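Glutathione peroxidase (Hypocrea jecorina, PDB 6VPD) probably reduces hydroperoxides to alcohols with thioredoxin as the electron donor, acting as a glutathione peroxidase-like thioredoxin peroxidase. Local coordinates at residues A[149-154]-A[167-172]; A[51-56]-A[157-162]; A[33-38]-A[122-127]; A[85-90]-A[116-121]. All coordinates share one frame; numbering follows the deposited sequence.

Contact 1: A[149-154]-A[167-172]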
loop_
_atom_site.group_PDB
_atom_site.type_symbol
_atom_site.label_atom_id
_atom_site.label_comp_id
_atom_site.label_asym_id
_atom_site.label_seq_id
_atom_site.Cartn_x
_atom_site.Cartn_y
_atom_site.Cartn_z
ATOM N N GLU A 149 1.268 13.439 -4.984
ATOM C CA GLU A 149 2.151 13.186 -6.108
ATOM C C GLU A 149 3.237 12.153 -5.787
ATOM O O GLU A 149 3.603 11.360 -6.665
ATOM C CB GLU A 149 2.741 14.527 -6.556
ATOM C CG GLU A 149 3.611 14.443 -7.762
ATOM C CD GLU A 149 4.049 15.799 -8.285
ATOM O OE1 GLU A 149 3.233 16.756 -8.207
ATOM O OE2 GLU A 149 5.211 15.898 -8.765
ATOM N N ARG A 150 3.714 12.102 -4.537
ATOM C CA ARG A 150 4.701 11.107 -4.113
ATOM C C ARG A 150 4.250 9.672 -4.377
ATOM O O ARG A 150 3.076 9.319 -4.212
ATOM C CB ARG A 150 5.013 11.257 -2.617
ATOM C CG ARG A 150 5.811 12.521 -2.221
ATOM C CD ARG A 150 7.285 12.336 -2.588
ATOM N NE ARG A 150 8.062 13.570 -2.719
ATOM C CZ ARG A 150 8.059 14.351 -3.793
ATOM N NH1 ARG A 150 7.309 14.011 -4.844
ATOM N NH2 ARG A 150 8.833 15.437 -3.805
ATOM N N VAL A 151 5.217 8.841 -4.780
ATOM C CA VAL A 151 5.052 7.396 -4.725
ATOM C C VAL A 151 5.075 6.947 -3.273
ATOM O O VAL A 151 5.999 7.271 -2.515
ATOM C CB VAL A 151 6.147 6.704 -5.542
ATOM C CG1 VAL A 151 5.987 5.200 -5.469
ATOM C CG2 VAL A 151 6.094 7.189 -6.987
ATOM N N LYS A 152 4.056 6.195 -2.876
ATOM C CA LYS A 152 3.895 5.834 -1.473
ATOM C C LYS A 152 4.791 4.667 -1.083
ATOM O O LYS A 152 5.385 4.679 -0.002
ATOM C CB LYS A 152 2.430 5.497 -1.186
ATOM C CG LYS A 152 1.457 6.569 -1.663
ATOM C CD LYS A 152 0.109 5.975 -2.114
ATOM C CE LYS A 152 -0.478 6.752 -3.311
ATOM N NZ LYS A 152 -1.730 6.134 -3.856
ATOM N N TRP A 153 4.923 3.664 -1.950
ATOM C CA TRP A 153 5.579 2.422 -1.574
ATOM C C TRP A 153 6.230 1.819 -2.815
ATOM O O TRP A 153 6.123 2.359 -3.924
ATOM C CB TRP A 153 4.558 1.489 -0.921
ATOM C CG TRP A 153 5.124 0.307 -0.189
ATOM C CD1 TRP A 153 4.842 -1.020 -0.419
ATOM C CD2 TRP A 153 6.059 0.334 0.897
ATOM N NE1 TRP A 153 5.549 -1.815 0.463
ATOM C CE2 TRP A 153 6.308 -1.009 1.274
ATOM C CE3 TRP A 153 6.726 1.360 1.576
ATOM C CZ2 TRP A 153 7.192 -1.346 2.303
ATOM C CZ3 TRP A 153 7.618 1.022 2.588
ATOM C CH2 TRP A 153 7.832 -0.318 2.951
ATOM N N ASN A 154 6.927 0.696 -2.627
ATOM C CA ASN A 154 7.445 -0.019 -3.783
ATOM C C ASN A 154 6.280 -0.470 -4.659
ATOM O O ASN A 154 5.161 -0.683 -4.177
ATOM C CB ASN A 154 8.283 -1.243 -3.368
ATOM C CG ASN A 154 9.279 -0.951 -2.257
ATOM O OD1 ASN A 154 10.279 -0.259 -2.456
ATOM N ND2 ASN A 154 9.036 -1.532 -1.088
ATOM N N ILE A 167 -1.463 7.104 -18.977
ATOM C CA ILE A 167 -2.885 6.785 -19.001
ATOM C C ILE A 167 -3.363 6.120 -17.724
ATOM O O ILE A 167 -4.563 5.912 -17.579
ATOM C CB ILE A 167 -3.256 5.922 -20.224
ATOM C CG1 ILE A 167 -2.617 4.547 -20.148
ATOM C CG2 ILE A 167 -2.829 6.598 -21.538
ATOM C CD1 ILE A 167 -2.608 3.839 -21.505
ATOM N N GLY A 168 -2.478 5.791 -16.789
ATOM C CA GLY A 168 -2.925 5.096 -15.592
ATOM C C GLY A 168 -1.893 5.061 -14.482
ATOM O O GLY A 168 -0.700 4.931 -14.750
ATOM N N ARG A 169 -2.322 5.191 -13.232
ATOM C CA ARG A 169 -1.445 4.980 -12.092
ATOM C C ARG A 169 -2.168 4.125 -11.066
ATOM O O ARG A 169 -3.329 4.397 -10.748
ATOM C CB ARG A 169 -1.035 6.309 -11.479
ATOM C CG ARG A 169 -0.220 6.186 -10.207
ATOM C CD ARG A 169 0.234 7.559 -9.760
ATOM N NE ARG A 169 0.985 7.515 -8.527
ATOM C CZ ARG A 169 1.669 8.549 -8.043
ATOM N NH1 ARG A 169 1.696 9.716 -8.700
ATOM N NH2 ARG A 169 2.323 8.405 -6.889
ATOM N N TRP A 170 -1.501 3.093 -10.552
ATOM C CA TRP A 170 -2.116 2.181 -9.593
ATOM C C TRP A 170 -1.223 2.021 -8.380
ATOM O O TRP A 170 -0.000 1.956 -8.505
ATOM C CB TRP A 170 -2.391 0.807 -10.201
ATOM C CG TRP A 170 -3.464 0.832 -11.228
ATOM C CD1 TRP A 170 -4.788 0.561 -11.041
ATOM C CD2 TRP A 170 -3.311 1.156 -12.617
ATOM N NE1 TRP A 170 -5.465 0.697 -12.229
ATOM C CE2 TRP A 170 -4.581 1.070 -13.208
ATOM C CE3 TRP A 170 -2.221 1.514 -13.411
ATOM C CZ2 TRP A 170 -4.788 1.315 -14.560
ATOM C CZ3 TRP A 170 -2.433 1.769 -14.751
ATOM C CH2 TRP A 170 -3.703 1.670 -15.311
ATOM N N ALA A 171 -1.838 1.931 -7.208
ATOM C CA ALA A 171 -1.064 1.822 -5.981
ATOM C C ALA A 171 -0.414 0.446 -5.882
ATOM O O ALA A 171 -0.734 -0.485 -6.626
ATOM C CB ALA A 171 -1.946 2.086 -4.771
ATOM N N SER A 172 0.523 0.323 -4.937
ATOM C CA SER A 172 1.213 -0.955 -4.735
ATOM C C SER A 172 0.248 -2.083 -4.393
ATOM O O SER A 172 0.542 -3.253 -4.664
ATOM C CB SER A 172 2.259 -0.817 -3.630
ATOM O OG SER A 172 1.662 -0.459 -2.392
#
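W153 and S172 have CA atoms 6.4 Å apart, among the closest CA approaches of the two segments. Taken end to end, loop 149-154 and residues 169-172 run 39° apart. The CA spacing is too wide for strand pairing, so the loop flanks the end of strand 166-170 without widening the sheet, and side chains do the joining. R169 carries most of this. Its chain is extended from CG to NE, with CG anti to the backbone N (chi1 175°), and the guanidinium meets the loop end-on: NH1 and NH2 each donate to E149 O at 3.2 Å. That oxygen lies in the guanidinium plane, while both nitrogens stand on the same face of its carbonyl plane. R150 O is 2.9 Å from R169 NH2, and V151 CG2 lies 4.0 Å from the same nitrogen. Farther on, S172 OG sits at the edge of the W153 indole, 3.8 Å from CD1, and K152 NZ reaches A171 CB at 4.2 Å. E156 ties the two segments from outside, bridging R169 NE with OE2 and accepting K152 N with OE1. A leucine at R169 would probably leave E149 O without both donors and the E156 carboxylate without its cationic mate. W153 and N154 belong to the WNF motif of glutathione peroxidases, and the N154 side chain lies about 11 Å from that of C61, the predicted active-site residue. The chemistry implies a loop held mainly through its own carbonyl by a strand-borne cation, whose charge E156 probably helps to balance.

Contact 2: A[51-56]-A[157-162]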
loop_
_atom_site.group_PDB
_atom_site.type_symbol
_atom_site.label_atom_id
_atom_site.label_comp_id
_atom_site.label_asym_id
_atom_site.label_seq_id
_atom_site.Cartn_x
_atom_site.Cartn_y
_atom_site.Cartn_z
ATOM N N VAL A 51 3.221 0.156 -25.774
ATOM C CA VAL A 51 2.568 0.329 -24.482
ATOM C C VAL A 51 3.567 -0.096 -23.419
ATOM O O VAL A 51 4.110 -1.204 -23.486
ATOM C CB VAL A 51 1.265 -0.490 -24.402
ATOM C CG1 VAL A 51 0.627 -0.391 -23.025
ATOM C CG2 VAL A 51 0.291 -0.021 -25.476
ATOM N N VAL A 52 3.833 0.792 -22.463
ATOM C CA VAL A 52 4.884 0.618 -21.464
ATOM C C VAL A 52 4.267 0.683 -20.067
ATOM O O VAL A 52 3.471 1.584 -19.766
ATOM C CB VAL A 52 5.992 1.684 -21.603
ATOM C CG1 VAL A 52 7.143 1.367 -20.650
ATOM C CG2 VAL A 52 6.484 1.800 -23.038
ATOM N N LEU A 53 4.645 -0.261 -19.213
ATOM C CA LEU A 53 4.232 -0.261 -17.822
ATOM C C LEU A 53 5.474 -0.018 -16.978
ATOM O O LEU A 53 6.411 -0.823 -17.003
ATOM C CB LEU A 53 3.547 -1.572 -17.444
ATOM C CG LEU A 53 3.043 -1.499 -15.996
ATOM C CD1 LEU A 53 1.740 -0.682 -15.871
ATOM C CD2 LEU A 53 2.918 -2.852 -15.362
ATOM N N VAL A 54 5.489 1.097 -16.250
ATOM C CA VAL A 54 6.649 1.532 -15.489
ATOM C C VAL A 54 6.362 1.181 -14.048
ATOM O O VAL A 54 5.276 1.479 -13.541
ATOM C CB VAL A 54 6.903 3.045 -15.654
ATOM C CG1 VAL A 54 7.998 3.507 -14.720
ATOM C CG2 VAL A 54 7.257 3.403 -17.097
ATOM N N VAL A 55 7.296 0.499 -13.403
ATOM C CA VAL A 55 7.101 0.060 -12.030
ATOM C C VAL A 55 8.423 0.244 -11.282
ATOM O O VAL A 55 9.494 -0.057 -11.819
ATOM C CB VAL A 55 6.580 -1.391 -11.979
ATOM C CG1 VAL A 55 7.612 -2.345 -12.494
ATOM C CG2 VAL A 55 6.170 -1.780 -10.566
ATOM N N ASN A 56 8.355 0.837 -10.088
ATOM C CA ASN A 56 9.507 0.967 -9.204
ATOM C C ASN A 56 9.598 -0.283 -8.335
ATOM O O ASN A 56 8.678 -0.590 -7.562
ATOM C CB ASN A 56 9.395 2.202 -8.322
ATOM C CG ASN A 56 8.130 2.202 -7.539
ATOM O OD1 ASN A 56 7.053 1.971 -8.105
ATOM N ND2 ASN A 56 8.229 2.418 -6.232
ATOM N N LYS A 157 2.644 1.539 -10.125
ATOM C CA LYS A 157 2.716 1.303 -11.569
ATOM C C LYS A 157 2.175 2.508 -12.337
ATOM O O LYS A 157 1.161 3.094 -11.944
ATOM C CB LYS A 157 1.908 0.057 -11.970
ATOM C CG LYS A 157 2.275 -1.200 -11.241
ATOM C CD LYS A 157 1.333 -1.476 -10.079
ATOM C CE LYS A 157 1.498 -2.905 -9.573
ATOM N NZ LYS A 157 1.268 -3.014 -8.091
ATOM N N PHE A 158 2.849 2.879 -13.429
ATOM C CA PHE A 158 2.325 3.833 -14.410
ATOM C C PHE A 158 2.228 3.168 -15.776
ATOM O O PHE A 158 3.148 2.466 -16.198
ATOM C CB PHE A 158 3.201 5.061 -14.583
ATOM C CG PHE A 158 3.430 5.847 -13.337
ATOM C CD1 PHE A 158 4.365 5.433 -12.399
ATOM C CD2 PHE A 158 2.774 7.068 -13.142
ATOM C CE1 PHE A 158 4.612 6.202 -11.258
ATOM C CE2 PHE A 158 3.012 7.841 -12.002
ATOM C CZ PHE A 158 3.924 7.399 -11.056
ATOM N N LEU A 159 1.134 3.427 -16.483
ATOM C CA LEU A 159 0.893 2.862 -17.802
ATOM C C LEU A 159 1.060 3.954 -18.861
ATOM O O LEU A 159 0.381 4.983 -18.802
ATOM C CB LEU A 159 -0.501 2.250 -17.857
ATOM C CG LEU A 159 -0.899 1.584 -19.169
ATOM C CD1 LEU A 159 0.084 0.473 -19.482
ATOM C CD2 LEU A 159 -2.346 1.070 -19.090
ATOM N N ILE A 160 1.962 3.719 -19.825
ATOM C CA ILE A 160 2.237 4.646 -20.918
ATOM C C ILE A 160 1.537 4.145 -22.176
ATOM O O ILE A 160 1.827 3.041 -22.656
ATOM C CB ILE A 160 3.746 4.795 -21.192
ATOM C CG1 ILE A 160 4.585 5.042 -19.916
ATOM C CG2 ILE A 160 3.943 5.901 -22.210
ATOM C CD1 ILE A 160 4.161 6.192 -19.071
ATOM N N GLY A 161 0.653 4.973 -22.747
ATOM C CA GLY A 161 0.033 4.640 -24.013
ATOM C C GLY A 161 0.993 4.815 -25.179
ATOM O O GLY A 161 2.074 5.387 -25.054
ATOM N N ARG A 162 0.581 4.303 -26.345
ATOM C CA ARG A 162 1.464 4.302 -27.512
ATOM C C ARG A 162 1.922 5.711 -27.879
ATOM O O ARG A 162 3.006 5.880 -28.449
ATOM C CB ARG A 162 0.770 3.655 -28.713
ATOM C CG ARG A 162 0.411 2.187 -28.552
ATOM C CD ARG A 162 0.057 1.637 -29.931
ATOM N NE ARG A 162 -0.432 0.263 -29.924
ATOM C CZ ARG A 162 0.295 -0.802 -30.282
ATOM N NH1 ARG A 162 1.564 -0.659 -30.663
ATOM N NH2 ARG A 162 -0.243 -2.019 -30.271
#
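V52 O accepts the N-H of I160 at 2.6 Å and 173°, the shortest bond between strands 51-58 and 157-160; the CA of L159 adds a CA-H...O contact to the same oxygen. V52 N returns a bond to I160 O at 3.0 Å, which makes V52 and I160 an antiparallel hydrogen-bonded pair. Two residues on, the pattern recurs: V54 N meets F158 O at 2.7 Å and F158 N meets V54 O at 2.8 Å. Between these lies the non-hydrogen-bonded pair L53 and L159. The strand axes approach to 4.6 Å and run antiparallel at 163°, as expected for the two inner strands of the mixed thioredoxin-fold sheet, whose order is 85-92, 51-58, 157-160, 166-170. Side chains alternate across it. V52, V54, F158 and I160 share one face, where CB of V52 and CB of I160 are 3.9 Å apart and L138 of helix 133-141 covers V54 and F158. L53, V55, K157 and L159 occupy the other, where I179 and I183 of helix 176-188 pack on L53 and L159. There V55 and K157 lie side by side, pointing the same way, with CG2 of V55 4.0 Å from CG of K157, whose NZ goes on to F155 O and T174 O. At the far end V51 splits its methyls, CG1 to L159 CD1 at 3.7 Å and CG2 to R162 CG, while R162 NH2 bonds to I187 O and forms a salt bridge with D84.

Contact 3: A[33-38]-A[122-127]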
loop_
_atom_site.group_PDB
_atom_site.type_symbol
_atom_site.label_atom_id
_atom_site.label_comp_id
_atom_site.label_asym_id
_atom_site.label_seq_id
_atom_site.Cartn_x
_atom_site.Cartn_y
_atom_site.Cartn_z
ATOM N N LYS A 33 15.515 9.674 -21.167
ATOM C CA LYS A 33 16.612 8.718 -21.123
ATOM C C LYS A 33 16.770 8.258 -19.681
ATOM O O LYS A 33 16.557 9.038 -18.750
ATOM C CB LYS A 33 17.935 9.334 -21.624
ATOM C CG LYS A 33 17.910 9.847 -23.050
ATOM C CD LYS A 33 17.435 11.304 -23.108
ATOM C CE LYS A 33 17.333 11.794 -24.557
ATOM N NZ LYS A 33 17.280 13.294 -24.651
ATOM N N VAL A 34 17.130 6.992 -19.498
ATOM C CA VAL A 34 17.264 6.388 -18.172
ATOM C C VAL A 34 18.461 5.451 -18.187
ATOM O O VAL A 34 18.855 4.938 -19.247
ATOM C CB VAL A 34 15.994 5.609 -17.770
ATOM C CG1 VAL A 34 14.793 6.532 -17.589
ATOM C CG2 VAL A 34 15.695 4.562 -18.824
ATOM N N PRO A 35 19.054 5.184 -17.023
ATOM C CA PRO A 35 20.150 4.208 -16.970
ATOM C C PRO A 35 19.624 2.791 -16.843
ATOM O O PRO A 35 18.687 2.523 -16.088
ATOM C CB PRO A 35 20.914 4.613 -15.707
ATOM C CG PRO A 35 19.811 5.082 -14.799
ATOM C CD PRO A 35 18.799 5.783 -15.700
ATOM N N ASP A 36 20.239 1.871 -17.584
ATOM C CA ASP A 36 19.955 0.468 -17.325
ATOM C C ASP A 36 20.837 -0.022 -16.180
ATOM O O ASP A 36 21.635 0.727 -15.616
ATOM C CB ASP A 36 20.137 -0.380 -18.584
ATOM C CG ASP A 36 21.498 -0.193 -19.231
ATOM O OD1 ASP A 36 22.462 0.171 -18.522
ATOM O OD2 ASP A 36 21.603 -0.419 -20.458
ATOM N N GLY A 37 20.694 -1.305 -15.839
ATOM C CA GLY A 37 21.441 -1.855 -14.716
ATOM C C GLY A 37 22.928 -1.568 -14.794
ATOM O O GLY A 37 23.542 -1.119 -13.820
ATOM N N ALA A 38 23.524 -1.789 -15.973
ATOM C CA ALA A 38 24.957 -1.586 -16.216
ATOM C C ALA A 38 25.390 -0.108 -16.141
ATOM O O ALA A 38 26.525 0.192 -16.550
ATOM C CB ALA A 38 25.338 -2.177 -17.577
ATOM N N GLY A 122 18.622 0.618 -14.199
ATOM C CA GLY A 122 19.477 1.140 -13.156
ATOM C C GLY A 122 18.676 1.623 -11.967
ATOM O O GLY A 122 17.479 1.895 -12.062
ATOM N N LYS A 123 19.348 1.700 -10.821
ATOM C CA LYS A 123 18.683 2.145 -9.604
ATOM C C LYS A 123 18.467 3.651 -9.666
ATOM O O LYS A 123 19.335 4.397 -10.125
ATOM C CB LYS A 123 19.502 1.777 -8.364
ATOM C CG LYS A 123 18.933 2.315 -7.050
ATOM C CD LYS A 123 19.966 3.215 -6.333
ATOM C CE LYS A 123 19.307 4.367 -5.526
ATOM N NZ LYS A 123 20.227 5.006 -4.526
ATOM N N ILE A 124 17.288 4.100 -9.224
ATOM C CA ILE A 124 16.950 5.520 -9.235
ATOM C C ILE A 124 16.211 5.902 -7.955
ATOM O O ILE A 124 15.772 5.056 -7.164
ATOM C CB ILE A 124 16.090 5.919 -10.451
ATOM C CG1 ILE A 124 14.827 5.081 -10.502
ATOM C CG2 ILE A 124 16.876 5.837 -11.768
ATOM C CD1 ILE A 124 13.830 5.702 -11.386
ATOM N N ASN A 125 16.066 7.203 -7.769
ATOM C CA ASN A 125 15.178 7.739 -6.759
ATOM C C ASN A 125 13.883 8.165 -7.423
ATOM O O ASN A 125 13.905 8.851 -8.449
ATOM C CB ASN A 125 15.837 8.910 -6.039
ATOM C CG ASN A 125 16.907 8.448 -5.092
ATOM O OD1 ASN A 125 16.620 8.091 -3.955
ATOM N ND2 ASN A 125 18.144 8.398 -5.571
ATOM N N VAL A 126 12.756 7.727 -6.855
ATOM C CA VAL A 126 11.462 8.158 -7.369
ATOM C C VAL A 126 10.922 9.378 -6.650
ATOM O O VAL A 126 9.947 9.970 -7.125
ATOM C CB VAL A 126 10.403 7.035 -7.305
ATOM C CG1 VAL A 126 10.873 5.816 -8.092
ATOM C CG2 VAL A 126 10.056 6.667 -5.863
ATOM N N ASN A 127 11.527 9.786 -5.532
ATOM C CA ASN A 127 10.983 10.848 -4.694
ATOM C C ASN A 127 12.085 11.793 -4.252
ATOM O O ASN A 127 13.265 11.449 -4.252
ATOM C CB ASN A 127 10.283 10.284 -3.465
ATOM C CG ASN A 127 8.948 9.703 -3.800
ATOM O OD1 ASN A 127 8.293 10.172 -4.729
ATOM N ND2 ASN A 127 8.531 8.674 -3.068
#
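The N-terminal beta hairpin that glutathione peroxidases add to the thioredoxin fold, here strands 33-35 and 41-43, meets in this contact the long connection leading from strand 85-92 to helix 133-141. P35 and G122 make the polar join: G122 N donates to P35 O at 2.7 Å with an N-H...O angle of 146°, and the donor stands 39° above the plane of the proline carbonyl. It is the one hydrogen bond found between the two segments. The backbones converge at the same point, with CA of G37 and CA of G122 3.9 Å apart. D36 O also lies near G122 N, but its angle is too poor for a bond. A CB built on G122 would head for the carbonyl oxygens of P35 and D36, which agrees with the bare backbone there. D36 turns its carboxylate to its own hairpin instead, OD1 accepting N40 N, and V34 pairs by backbone bonds with V42. The apolar part of the contact is small. I124 points its CB toward the hairpin, and its CG2 comes 4.3 Å from CG of the P35 ring. The other branch serves a different neighbour: chi1 of 56° puts CG1 between the backbone N and the carbonyl carbon, and CD1 beyond it lies 3.6 Å from CD2 of F90. V34 CG1 approaches the same ring, so that hairpin and connection both rest on strand 85-92. At the turn of the hairpin, D36 CA packs against SD of M121.

Contact 4: A[85-90]-A[116-121]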
loop_
_atom_site.group_PDB
_atom_site.type_symbol
_atom_site.label_atom_id
_atom_site.label_comp_id
_atom_site.label_asym_id
_atom_site.label_seq_id
_atom_site.Cartn_x
_atom_site.Cartn_y
_atom_site.Cartn_z
ATOM N N PHE A 85 4.290 -4.592 -25.975
ATOM C CA PHE A 85 4.149 -4.233 -24.567
ATOM C C PHE A 85 5.431 -4.556 -23.803
ATOM O O PHE A 85 5.857 -5.712 -23.769
ATOM C CB PHE A 85 2.948 -4.980 -23.969
ATOM C CG PHE A 85 2.860 -4.888 -22.477
ATOM C CD1 PHE A 85 2.736 -3.647 -21.847
ATOM C CD2 PHE A 85 2.919 -6.041 -21.696
ATOM C CE1 PHE A 85 2.673 -3.551 -20.467
ATOM C CE2 PHE A 85 2.849 -5.967 -20.327
ATOM C CZ PHE A 85 2.726 -4.713 -19.698
ATOM N N VAL A 86 6.044 -3.548 -23.174
ATOM C CA VAL A 86 7.259 -3.731 -22.387
ATOM C C VAL A 86 7.016 -3.267 -20.950
ATOM O O VAL A 86 6.308 -2.283 -20.708
ATOM C CB VAL A 86 8.455 -2.988 -23.020
ATOM C CG1 VAL A 86 8.076 -1.582 -23.388
ATOM C CG2 VAL A 86 9.640 -2.973 -22.083
ATOM N N VAL A 87 7.591 -3.997 -19.998
ATOM C CA VAL A 87 7.580 -3.647 -18.586
ATOM C C VAL A 87 8.980 -3.172 -18.212
ATOM O O VAL A 87 9.973 -3.857 -18.499
ATOM C CB VAL A 87 7.156 -4.849 -17.724
ATOM C CG1 VAL A 87 7.275 -4.532 -16.228
ATOM C CG2 VAL A 87 5.737 -5.304 -18.097
ATOM N N LEU A 88 9.062 -1.991 -17.600
ATOM C CA LEU A 88 10.330 -1.422 -17.152
ATOM C C LEU A 88 10.302 -1.352 -15.633
ATOM O O LEU A 88 9.539 -0.564 -15.056
ATOM C CB LEU A 88 10.567 -0.038 -17.769
ATOM C CG LEU A 88 10.663 0.002 -19.297
ATOM C CD1 LEU A 88 11.117 1.378 -19.816
ATOM C CD2 LEU A 88 11.597 -1.080 -19.812
ATOM N N GLY A 89 11.116 -2.175 -14.980
ATOM C CA GLY A 89 11.274 -2.092 -13.534
ATOM C C GLY A 89 12.447 -1.190 -13.191
ATOM O O GLY A 89 13.500 -1.268 -13.812
ATOM N N PHE A 90 12.251 -0.328 -12.201
ATOM C CA PHE A 90 13.302 0.583 -11.743
ATOM C C PHE A 90 13.525 0.338 -10.264
ATOM O O PHE A 90 12.653 0.694 -9.444
ATOM C CB PHE A 90 12.956 2.055 -11.960
ATOM C CG PHE A 90 12.862 2.472 -13.390
ATOM C CD1 PHE A 90 11.730 2.178 -14.136
ATOM C CD2 PHE A 90 13.879 3.207 -13.975
ATOM C CE1 PHE A 90 11.636 2.579 -15.466
ATOM C CE2 PHE A 90 13.797 3.620 -15.305
ATOM C CZ PHE A 90 12.680 3.306 -16.051
ATOM N N VAL A 116 12.443 -12.493 -13.017
ATOM C CA VAL A 116 11.632 -11.808 -14.008
ATOM C C VAL A 116 12.400 -11.787 -15.321
ATOM O O VAL A 116 13.618 -11.956 -15.354
ATOM C CB VAL A 116 11.252 -10.373 -13.577
ATOM C CG1 VAL A 116 10.870 -10.342 -12.107
ATOM C CG2 VAL A 116 12.379 -9.403 -13.880
ATOM N N THR A 117 11.668 -11.581 -16.415
ATOM C CA THR A 117 12.279 -11.507 -17.738
ATOM C C THR A 117 12.221 -10.124 -18.379
ATOM O O THR A 117 12.992 -9.872 -19.307
ATOM C CB THR A 117 11.626 -12.520 -18.692
ATOM O OG1 THR A 117 10.201 -12.441 -18.575
ATOM C CG2 THR A 117 12.074 -13.934 -18.359
ATOM N N PHE A 118 11.343 -9.228 -17.912
ATOM C CA PHE A 118 11.272 -7.887 -18.473
ATOM C C PHE A 118 12.502 -7.086 -18.071
ATOM O O PHE A 118 13.163 -7.406 -17.078
ATOM C CB PHE A 118 10.004 -7.161 -18.019
ATOM C CG PHE A 118 9.738 -7.236 -16.542
ATOM C CD1 PHE A 118 10.336 -6.340 -15.668
ATOM C CD2 PHE A 118 8.849 -8.183 -16.032
ATOM C CE1 PHE A 118 10.078 -6.399 -14.303
ATOM C CE2 PHE A 118 8.583 -8.253 -14.674
ATOM C CZ PHE A 118 9.200 -7.358 -13.804
ATOM N N PRO A 119 12.839 -6.052 -18.841
ATOM C CA PRO A 119 14.019 -5.242 -18.509
ATOM C C PRO A 119 13.899 -4.617 -17.123
ATOM O O PRO A 119 12.894 -3.980 -16.789
ATOM C CB PRO A 119 14.047 -4.171 -19.609
ATOM C CG PRO A 119 13.242 -4.771 -20.754
ATOM C CD PRO A 119 12.203 -5.640 -20.107
ATOM N N VAL A 120 14.944 -4.795 -16.320
ATOM C CA VAL A 120 15.087 -4.110 -15.040
ATOM C C VAL A 120 16.239 -3.118 -15.161
ATOM O O VAL A 120 17.323 -3.467 -15.645
ATOM C CB VAL A 120 15.311 -5.108 -13.891
ATOM C CG1 VAL A 120 15.910 -4.414 -12.697
ATOM C CG2 VAL A 120 13.984 -5.773 -13.521
ATOM N N MET A 121 16.005 -1.885 -14.727
ATOM C CA MET A 121 16.854 -0.762 -15.088
ATOM C C MET A 121 17.793 -0.387 -13.943
ATOM O O MET A 121 17.791 -0.988 -12.862
ATOM C CB MET A 121 15.982 0.427 -15.515
ATOM C CG MET A 121 15.164 0.151 -16.774
ATOM S SD MET A 121 16.229 0.090 -18.233
ATOM C CE MET A 121 15.155 -0.604 -19.481
#
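F118 packs against V87, and its atoms can be followed outward from CB. CB meets V87 O at 3.3 Å and V87 CB at 3.7 Å. The first torsion, chi1 48°, sets CG between the backbone N and the carbonyl carbon, where it lies 3.7 Å from V87 CG1. From there the ring spreads over this methyl: F118 CD1 is 3.6 Å from V87 CG1, and CZ at the tip 4.2 Å from it; the methyl stands 15° off the ring normal, a CH-pi contact over the face. V116 CG2 lies over the centre of the opposite face. An alanine at F118 would probably leave a gap between V87 CG1 and V116 CG2. Further along the chain the backbones join, G89 N donating to P119 O at 3.1 Å and M121 N to G89 O at 2.7 Å, a single bridge centred on G89 and V120. M121 then lies alongside F90, its CB over one ring face, and its CE touches L88 CD2. Residues 118-121 thus run along the outer edge of strand 85-92, whose other edge pairs in parallel with strand 51-58, while E71 of helix 64-80 accepts T117 N and touches F118.

Contact 2 is the core of the set, joining the sheet's inner strands by backbone bonds and aliphatic packing. Contact 4 is also buried but lies at one sheet edge, joined to strand 51-58 by probable hydrogen bonds from F90 N to V55 O and L88 N to L53 O. Contact 1 occupies the other edge, its centre about 17 Å from that of contact 4; it is partly buried and meets contact 2 through L159 and the bulge at I167 and G168. Contact 3, peripheral and smallest, packs on F90 and M121 of contact 4 and touches contact 1 where N127 ND2 reaches V151 O. Paired backbone bonds mark contacts 2 and 4, a guanidinium contact 1, one backbone bond contact 3.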